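Local coordinates for LbaCas13a H328A (C2c2) (Lachnospiraceae bacterium NK4A179, PDB 5WLH), which binds CRISPR guide RNA and, as a Cas13a enzyme, probably uses it to recognise target RNA and cleave RNA at adenines, at residues D983-D988 with L1043-G1048; L559-L564 with G568-W573. All blocks are in the same frame, centred on the assembly; numbering follows the deposited sequence.

Interaction 1 (D983-D988 with L1043-G1048)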
# COMPACT_ATOMS: atom_id res chain seq x y z
N ASP A 983 17.89 -15.00 31.54
CA ASP A 983 16.57 -14.50 31.21
C ASP A 983 16.00 -15.17 29.97
O ASP A 983 14.78 -15.18 29.79
CB ASP A 983 16.61 -12.98 31.02
CG ASP A 983 16.49 -12.23 32.33
OD1 ASP A 983 16.09 -12.86 33.33
OD2 ASP A 983 16.78 -11.02 32.36
N TYR A 984 16.86 -15.74 29.13
CA TYR A 984 16.43 -16.31 27.86
C TYR A 984 16.71 -17.80 27.73
O TYR A 984 16.03 -18.47 26.95
CB TYR A 984 17.10 -15.57 26.69
CG TYR A 984 16.82 -14.09 26.74
CD1 TYR A 984 15.55 -13.59 26.44
CD2 TYR A 984 17.80 -13.19 27.12
CE1 TYR A 984 15.29 -12.23 26.50
CE2 TYR A 984 17.55 -11.83 27.19
CZ TYR A 984 16.29 -11.36 26.87
OH TYR A 984 16.05 -10.01 26.94
N PHE A 985 17.67 -18.33 28.48
CA PHE A 985 18.00 -19.74 28.40
C PHE A 985 18.30 -20.26 29.81
O PHE A 985 18.69 -19.50 30.70
CB PHE A 985 19.19 -19.98 27.46
CG PHE A 985 18.97 -19.50 26.05
CD1 PHE A 985 19.27 -18.19 25.68
CD2 PHE A 985 18.47 -20.35 25.08
CE1 PHE A 985 19.07 -17.75 24.38
CE2 PHE A 985 18.27 -19.92 23.77
CZ PHE A 985 18.57 -18.62 23.43
N LYS A 986 18.09 -21.57 29.99
CA LYS A 986 18.30 -22.17 31.31
C LYS A 986 19.74 -22.01 31.77
O LYS A 986 19.99 -21.65 32.93
CB LYS A 986 17.90 -23.65 31.28
CG LYS A 986 18.12 -24.40 32.59
CD LYS A 986 17.63 -23.61 33.81
CE LYS A 986 17.91 -24.39 35.10
NZ LYS A 986 17.06 -24.01 36.26
N ASP A 987 20.71 -22.24 30.88
CA ASP A 987 22.11 -22.12 31.25
C ASP A 987 22.92 -21.86 29.99
O ASP A 987 22.40 -21.85 28.87
CB ASP A 987 22.60 -23.37 31.98
CG ASP A 987 22.17 -24.66 31.30
OD1 ASP A 987 22.29 -24.75 30.06
OD2 ASP A 987 21.72 -25.58 32.01
N ASP A 988 24.23 -21.66 30.18
CA ASP A 988 25.12 -21.41 29.05
C ASP A 988 25.12 -22.56 28.05
O ASP A 988 25.45 -22.34 26.88
CB ASP A 988 26.55 -21.17 29.54
CG ASP A 988 26.67 -19.92 30.38
OD1 ASP A 988 25.72 -19.11 30.40
OD2 ASP A 988 27.73 -19.74 31.01
N LEU A 1043 16.93 -11.59 19.74
CA LEU A 1043 15.81 -11.02 18.99
C LEU A 1043 15.23 -12.02 18.01
O LEU A 1043 14.01 -12.07 17.80
CB LEU A 1043 16.26 -9.75 18.27
CG LEU A 1043 16.52 -8.52 19.14
CD1 LEU A 1043 17.11 -7.42 18.30
CD2 LEU A 1043 15.25 -8.04 19.86
N SER A 1044 16.08 -12.84 17.39
CA SER A 1044 15.56 -13.87 16.48
C SER A 1044 14.81 -14.95 17.25
O SER A 1044 13.85 -15.53 16.73
CB SER A 1044 16.72 -14.45 15.66
OG SER A 1044 17.32 -15.52 16.35
N LYS A 1045 15.21 -15.21 18.50
CA LYS A 1045 14.51 -16.19 19.32
C LYS A 1045 13.14 -15.67 19.77
O LYS A 1045 12.17 -16.43 19.82
CB LYS A 1045 15.37 -16.55 20.53
CG LYS A 1045 14.64 -17.24 21.68
CD LYS A 1045 14.67 -18.76 21.54
CE LYS A 1045 14.74 -19.47 22.90
NZ LYS A 1045 14.24 -18.65 24.05
N LEU A 1046 13.05 -14.39 20.12
CA LEU A 1046 11.78 -13.88 20.63
C LEU A 1046 10.80 -13.61 19.50
O LEU A 1046 9.60 -13.89 19.62
CB LEU A 1046 12.00 -12.58 21.41
CG LEU A 1046 12.89 -12.64 22.65
CD1 LEU A 1046 13.04 -11.25 23.27
CD2 LEU A 1046 12.29 -13.60 23.65
N TYR A 1047 11.30 -13.03 18.40
CA TYR A 1047 10.44 -12.50 17.35
C TYR A 1047 10.61 -13.15 15.99
O TYR A 1047 9.72 -13.00 15.14
CB TYR A 1047 10.66 -10.98 17.22
CG TYR A 1047 10.59 -10.24 18.54
CD1 TYR A 1047 9.40 -10.18 19.28
CD2 TYR A 1047 11.72 -9.61 19.06
CE1 TYR A 1047 9.34 -9.50 20.49
CE2 TYR A 1047 11.68 -8.94 20.25
CZ TYR A 1047 10.49 -8.90 20.97
OH TYR A 1047 10.46 -8.23 22.15
N GLY A 1048 11.72 -13.86 15.75
CA GLY A 1048 11.94 -14.55 14.50
C GLY A 1048 11.46 -15.99 14.53
O GLY A 1048 10.90 -16.48 15.52
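Tyr984 and Lys1045 have the nearest CA atoms of the two segments, 8.8 Å apart, and side chains make up the contact between the last turns of helix 1039-1047 and the irregular loop 983-988. Lys1045 does most of the bridging. Its CG stands anti to the backbone N (chi1 163°), and the chain then bends at each of the remaining torsions, bringing the ammonium over one face of Phe985. This is a cation-pi contact: NZ of Lys1045 lies 4.6 Å from the centroid of the Phe985 ring and 25° off its normal. The methylene before it also packs on the ring, Lys1045 CE reaching Phe985 CE2 at 3.7 Å. The two side chains come from opposite directions. The same ammonium gives a weak, long hydrogen bond (3.4 Å) from Lys1045 NZ to Tyr984 O, while its stronger partner is Gln516 OE1 on helix 486-517. A ring face, a loop carbonyl and a side-chain amide thus all contact the one ammonium.

Beside this polar join, Tyr984 and Leu1046 meet at about a right angle. CD1 of Leu1046 approaches CE1 of the Tyr984 ring obliquely at 4.1 Å, and the phenol OH is bonded to Ser978 N, which would hold the far end of the ring. Phe985 also packs against Tyr991 and Tyr994 of helix 988-995, whose start Asp987 caps through Val990 N, so the loop leading into helix 988-995 is held against helix 1039-1047. Leu1043 and Tyr1047 also touch Pro915 of helix 915-941.

Interaction 2 (L559-L564 with G568-W573)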
# COMPACT_ATOMS: atom_id res chain seq x y z
N LEU A 559 6.66 -21.10 32.49
CA LEU A 559 5.75 -20.25 31.74
C LEU A 559 5.92 -18.77 32.08
O LEU A 559 6.03 -17.93 31.19
CB LEU A 559 4.31 -20.70 31.99
CG LEU A 559 3.26 -19.87 31.25
CD1 LEU A 559 3.62 -19.79 29.74
CD2 LEU A 559 1.86 -20.46 31.46
N ARG A 560 5.92 -18.43 33.38
CA ARG A 560 6.06 -17.03 33.75
C ARG A 560 7.39 -16.46 33.27
O ARG A 560 7.43 -15.34 32.74
CB ARG A 560 5.94 -16.83 35.25
CG ARG A 560 6.09 -15.37 35.66
CD ARG A 560 6.19 -15.21 37.16
NE ARG A 560 4.96 -15.67 37.80
CZ ARG A 560 4.73 -15.60 39.10
NH1 ARG A 560 5.65 -15.10 39.92
NH2 ARG A 560 3.58 -16.04 39.58
N ASP A 561 8.49 -17.20 33.46
CA ASP A 561 9.78 -16.68 33.01
C ASP A 561 9.83 -16.59 31.49
O ASP A 561 10.47 -15.68 30.95
CB ASP A 561 10.91 -17.56 33.54
CG ASP A 561 11.23 -17.29 35.01
OD1 ASP A 561 10.52 -16.48 35.65
OD2 ASP A 561 12.19 -17.90 35.53
N THR A 562 9.17 -17.51 30.78
CA THR A 562 9.10 -17.42 29.33
C THR A 562 8.34 -16.17 28.89
O THR A 562 8.80 -15.42 28.02
CB THR A 562 8.46 -18.68 28.75
OG1 THR A 562 9.17 -19.83 29.23
CG2 THR A 562 8.50 -18.66 27.22
N ILE A 563 7.17 -15.92 29.49
CA ILE A 563 6.41 -14.72 29.17
C ILE A 563 7.25 -13.47 29.41
O ILE A 563 7.26 -12.54 28.60
CB ILE A 563 5.11 -14.66 30.00
CG1 ILE A 563 4.15 -15.79 29.61
CG2 ILE A 563 4.46 -13.30 29.87
CD1 ILE A 563 3.03 -15.97 30.63
N LEU A 564 7.98 -13.44 30.53
CA LEU A 564 8.70 -12.23 30.88
C LEU A 564 9.91 -11.97 29.99
O LEU A 564 10.49 -10.88 30.06
CB LEU A 564 9.10 -12.28 32.36
CG LEU A 564 7.93 -12.20 33.36
CD1 LEU A 564 8.40 -12.34 34.82
CD2 LEU A 564 7.21 -10.88 33.17
N GLY A 568 11.34 -7.98 28.81
CA GLY A 568 12.72 -7.61 29.05
C GLY A 568 13.52 -8.58 29.89
O GLY A 568 14.69 -8.30 30.18
N GLY A 569 12.93 -9.71 30.28
CA GLY A 569 13.61 -10.72 31.08
C GLY A 569 13.09 -10.76 32.51
O GLY A 569 12.89 -9.72 33.15
N HIS A 570 12.90 -11.98 33.02
CA HIS A 570 12.30 -12.11 34.34
C HIS A 570 13.17 -11.50 35.43
O HIS A 570 12.65 -11.17 36.51
CB HIS A 570 11.99 -13.59 34.64
CG HIS A 570 13.19 -14.43 34.92
ND1 HIS A 570 13.76 -15.25 33.96
CD2 HIS A 570 13.90 -14.63 36.05
CE1 HIS A 570 14.78 -15.90 34.49
NE2 HIS A 570 14.89 -15.54 35.76
N SER A 571 14.46 -11.31 35.17
CA SER A 571 15.34 -10.68 36.15
C SER A 571 14.93 -9.25 36.46
O SER A 571 15.30 -8.73 37.51
CB SER A 571 16.79 -10.70 35.66
OG SER A 571 17.03 -9.70 34.69
N LEU A 572 14.17 -8.61 35.58
CA LEU A 572 13.69 -7.25 35.83
C LEU A 572 12.42 -7.22 36.66
O LEU A 572 11.93 -6.13 36.97
CB LEU A 572 13.46 -6.52 34.50
CG LEU A 572 14.63 -6.49 33.52
CD1 LEU A 572 14.15 -5.98 32.19
CD2 LEU A 572 15.75 -5.60 34.07
N TRP A 573 11.86 -8.38 37.01
CA TRP A 573 10.56 -8.45 37.66
C TRP A 573 10.63 -9.14 39.02
O TRP A 573 9.59 -9.54 39.56
CB TRP A 573 9.56 -9.17 36.75
CG TRP A 573 9.31 -8.43 35.48
CD1 TRP A 573 10.07 -8.47 34.35
CD2 TRP A 573 8.24 -7.52 35.22
NE1 TRP A 573 9.54 -7.63 33.39
CE2 TRP A 573 8.41 -7.05 33.90
CE3 TRP A 573 7.14 -7.07 35.96
CZ2 TRP A 573 7.53 -6.14 33.31
CZ3 TRP A 573 6.26 -6.17 35.38
CH2 TRP A 573 6.46 -5.72 34.06
O HOH W 1 12.91 -14.29 31.41
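The carboxylate of Asp561 lies flat on the His570 imidazole, the two planes parallel and OD2 of Asp561 3.4 Å above the ring, over its centre. This is stacking rather than a hydrogen bond. His570 adopts a chi1 of 73°, with CG between its backbone N and carbonyl carbon, which places the ring against the Asp561 carboxylate. A water joins the two backbones: it donates to Asp561 O, accepts from His570 N and also bonds His570 ND1 at 2.9 Å, which would help set the ring's rotation.

Leu564 meets Trp573. Its CD2 sits almost squarely over the five-membered ring of Trp573, 3.8 Å from the centroid and 4° off the normal, a CH-pi contact. The other branch, CD1, packs against His570 CB and, at 3.9 Å, Trp573 CB. The backbone ends the helix in a Schellman motif: Gly569 N bonds Leu564 O at 2.7 Å and Gly568 N pairs with Gln565 O, with Gly568 at positive phi.

Trp573 NE1 is bonded to Phe567 O, and its ring stacks on His630. Phe578 of helix 578-581 touches Leu564 and Trp573, while helices 588-602 and 486-517 pack on Ile563.

In the fold
Interactions 1 and 2 adjoin near one edge of the chain, their centres about 11 Å apart, and are joined by Asp983, whose OD2 probably hydrogen-bonds Ser571 OG at 2.7 Å. Interaction 2 is the more buried and local, closing a helix upon the loop that follows it. Interaction 1 is smaller, partly buried and nearer the bound RNA, and it links segments more than fifty residues apart. Helix 486-517 backs both, its Gln516 binding Lys1045 and touching Thr562. The turn between 559-564 and 568-573 also reaches interaction 1 through Gln565 and Tyr566. A lysine on an aromatic face characterises 983-988/1043-1048; a carboxylate-imidazole stack, an ordered water and apolar packing characterise 559-564/568-573.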